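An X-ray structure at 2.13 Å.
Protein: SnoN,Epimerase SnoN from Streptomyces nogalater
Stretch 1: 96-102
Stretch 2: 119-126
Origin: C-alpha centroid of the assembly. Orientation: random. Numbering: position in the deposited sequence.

Stretch 1 (96-102) TMRRLAT
Stretch 2 119-126: RLFKLEVL

The final turns of a helix, 96-101, lie across a strand, 119-126, their axes 8.9 Å apart at closest approach and their N-to-C directions 121° apart. Register is set where Ala101 CA sits 6.1 Å from Leu123 CA. No hydrogen bond crosses the interface; it is apolar packing, burying 295 Å² in all.

The helix holds phi/psi near -63/-38, with Leu100 N to Thr96 O at 3.1 Å and Ala101 N to Met97 O at 2.9 Å. Thr102 leaves helical geometry at -109/16, yet its N still reaches Arg98 O at 3.0 Å. Chi1 of 56° (p) brings Thr102 OG1 back to donate to that same Arg98 O at 2.7 Å, so the hydroxyl bonds to the helix backbone.

The strand is extended (Lys122 -165/157, Leu123 -119/135) except at Phe121, whose -102/-50 interrupts the regular alternation: Leu120 and Leu123, three residues apart, both point toward the helix. Ala101 meets both. Leu120, t,p, sets CD2 3.6 Å from Ala101 CB; Leu123, chi1 t with chi2 off-well at 145°, sets CD1 3.8 Å from Ala101 CB. One turn earlier, Met97 also points toward the strand. Met97, m,m,t, places CE 4.1 Å from Val125 CG2 (chi1 t), and Met97 CB lies 4.3 Å from Leu123 CD2. Leu123 thus spans the i, i+4 pair, a methyl near each CB. Leu100, t,p and directed sideways, adds a lighter contact, CG to Leu123 CD1 at 4.3 Å.

The charged side chains make no close contact across this seam. Lys122 points away, p,t,t,t, and its extended chain carries Lys122 NZ to Glu124 OE2 (Glu124 m,t) at 3.2 Å, a salt bridge with a weak hydrogen bond. Arg98, t,t,t, also points away and is hydrogen-bonded through NH2 elsewhere in the structure.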

# COMPACT_ATOMS: atom_id res chain seq x y z
N THR A 96 0.68 -17.45 -1.44
CA THR A 96 1.99 -17.06 -1.17
C THR A 96 1.88 -15.47 -0.94
O THR A 96 2.30 -14.97 0.07
CB THR A 96 2.93 -17.43 -2.33
OG1 THR A 96 3.15 -18.84 -2.35
CG2 THR A 96 4.29 -16.77 -2.15
N MET A 97 1.14 -14.81 -1.79
CA MET A 97 0.80 -13.49 -1.54
C MET A 97 -0.05 -13.20 -0.28
O MET A 97 0.17 -12.19 0.41
CB MET A 97 0.20 -12.79 -2.81
CG MET A 97 1.20 -12.70 -3.96
SD MET A 97 2.69 -11.83 -3.37
CE MET A 97 3.79 -12.11 -4.71
N ARG A 98 -0.94 -14.09 0.06
CA ARG A 98 -1.62 -13.93 1.31
C ARG A 98 -0.67 -14.03 2.48
O ARG A 98 -0.93 -13.35 3.51
CB ARG A 98 -2.80 -14.93 1.48
CG ARG A 98 -3.84 -14.52 2.56
CD ARG A 98 -4.97 -15.56 2.62
NE ARG A 98 -6.15 -15.10 3.38
CZ ARG A 98 -6.26 -15.06 4.72
NH1 ARG A 98 -5.21 -15.37 5.49
NH2 ARG A 98 -7.41 -14.73 5.32
N ARG A 99 0.31 -14.93 2.40
CA ARG A 99 1.29 -15.01 3.51
C ARG A 99 2.04 -13.70 3.63
O ARG A 99 2.38 -13.25 4.71
CB ARG A 99 2.28 -16.17 3.40
CG ARG A 99 1.60 -17.52 3.72
CD ARG A 99 2.54 -18.71 3.82
NE ARG A 99 2.65 -19.39 2.56
CZ ARG A 99 3.60 -19.17 1.65
NH1 ARG A 99 4.57 -18.24 1.85
NH2 ARG A 99 3.53 -19.88 0.52
N LEU A 100 2.36 -13.10 2.51
CA LEU A 100 3.04 -11.77 2.56
C LEU A 100 2.12 -10.68 3.17
O LEU A 100 2.57 -9.82 3.93
CB LEU A 100 3.61 -11.37 1.19
CG LEU A 100 4.28 -10.03 1.07
CD1 LEU A 100 5.43 -9.86 2.04
CD2 LEU A 100 4.71 -9.85 -0.36
N ALA A 101 0.87 -10.68 2.73
CA ALA A 101 -0.15 -9.73 3.21
C ALA A 101 -0.37 -9.77 4.71
O ALA A 101 -0.58 -8.75 5.36
CB ALA A 101 -1.45 -9.96 2.50
N THR A 102 -0.25 -10.97 5.26
CA THR A 102 -0.37 -11.22 6.70
C THR A 102 0.95 -11.56 7.39
O THR A 102 0.97 -11.98 8.51
CB THR A 102 -1.40 -12.34 6.97
OG1 THR A 102 -1.02 -13.50 6.25
CG2 THR A 102 -2.77 -11.91 6.50
N ARG A 119 -7.15 -5.03 10.14
CA ARG A 119 -7.51 -6.04 9.16
C ARG A 119 -6.85 -5.75 7.83
O ARG A 119 -6.50 -4.61 7.51
CB ARG A 119 -9.01 -6.06 8.91
CG ARG A 119 -9.84 -6.58 10.04
CD ARG A 119 -11.33 -6.26 9.87
NE ARG A 119 -12.09 -6.75 11.01
CZ ARG A 119 -12.33 -8.06 11.25
NH1 ARG A 119 -11.99 -9.02 10.40
NH2 ARG A 119 -12.95 -8.40 12.34
N LEU A 120 -6.65 -6.82 7.07
CA LEU A 120 -6.17 -6.69 5.70
C LEU A 120 -7.36 -6.31 4.84
O LEU A 120 -8.39 -6.93 4.92
CB LEU A 120 -5.57 -7.98 5.19
CG LEU A 120 -5.27 -8.10 3.70
CD1 LEU A 120 -4.13 -7.18 3.30
CD2 LEU A 120 -4.90 -9.54 3.31
N PHE A 121 -7.14 -5.32 3.95
CA PHE A 121 -8.13 -4.91 2.94
C PHE A 121 -7.82 -5.47 1.59
O PHE A 121 -8.65 -6.06 0.90
CB PHE A 121 -8.26 -3.36 2.84
CG PHE A 121 -9.20 -2.91 1.75
CD1 PHE A 121 -10.54 -3.23 1.81
CD2 PHE A 121 -8.75 -2.13 0.71
CE1 PHE A 121 -11.40 -2.81 0.83
CE2 PHE A 121 -9.61 -1.70 -0.29
CZ PHE A 121 -10.93 -2.06 -0.23
N LYS A 122 -6.59 -5.27 1.20
CA LYS A 122 -6.08 -5.91 -0.06
C LYS A 122 -4.56 -5.87 -0.19
O LYS A 122 -3.87 -5.04 0.46
CB LYS A 122 -6.66 -5.23 -1.29
CG LYS A 122 -6.11 -3.83 -1.41
CD LYS A 122 -6.68 -3.11 -2.61
CE LYS A 122 -6.04 -1.77 -2.52
NZ LYS A 122 -6.39 -1.02 -3.71
N LEU A 123 -4.04 -6.81 -0.98
CA LEU A 123 -2.67 -6.74 -1.45
C LEU A 123 -2.64 -6.66 -2.95
O LEU A 123 -3.29 -7.46 -3.62
CB LEU A 123 -1.85 -7.88 -0.96
CG LEU A 123 -0.33 -7.83 -1.33
CD1 LEU A 123 0.56 -8.39 -0.26
CD2 LEU A 123 -0.02 -8.52 -2.66
N GLU A 124 -1.82 -5.76 -3.46
CA GLU A 124 -1.50 -5.73 -4.93
C GLU A 124 -0.06 -6.00 -5.26
O GLU A 124 0.81 -5.63 -4.52
CB GLU A 124 -1.94 -4.41 -5.52
CG GLU A 124 -3.47 -4.22 -5.48
CD GLU A 124 -3.90 -2.75 -5.87
OE1 GLU A 124 -3.05 -1.83 -5.90
OE2 GLU A 124 -5.06 -2.55 -6.23
N VAL A 125 0.21 -6.62 -6.41
CA VAL A 125 1.54 -6.77 -6.90
C VAL A 125 1.79 -5.68 -7.92
O VAL A 125 1.05 -5.64 -8.88
CB VAL A 125 1.73 -8.14 -7.56
CG1 VAL A 125 3.11 -8.32 -8.15
CG2 VAL A 125 1.47 -9.27 -6.57
N LEU A 126 2.86 -4.90 -7.79
CA LEU A 126 3.07 -3.74 -8.66
C LEU A 126 4.28 -3.92 -9.53
O LEU A 126 5.30 -4.35 -9.06
CB LEU A 126 3.19 -2.44 -7.88
CG LEU A 126 2.13 -2.19 -6.82
CD1 LEU A 126 2.41 -0.86 -6.12
CD2 LEU A 126 0.75 -2.15 -7.40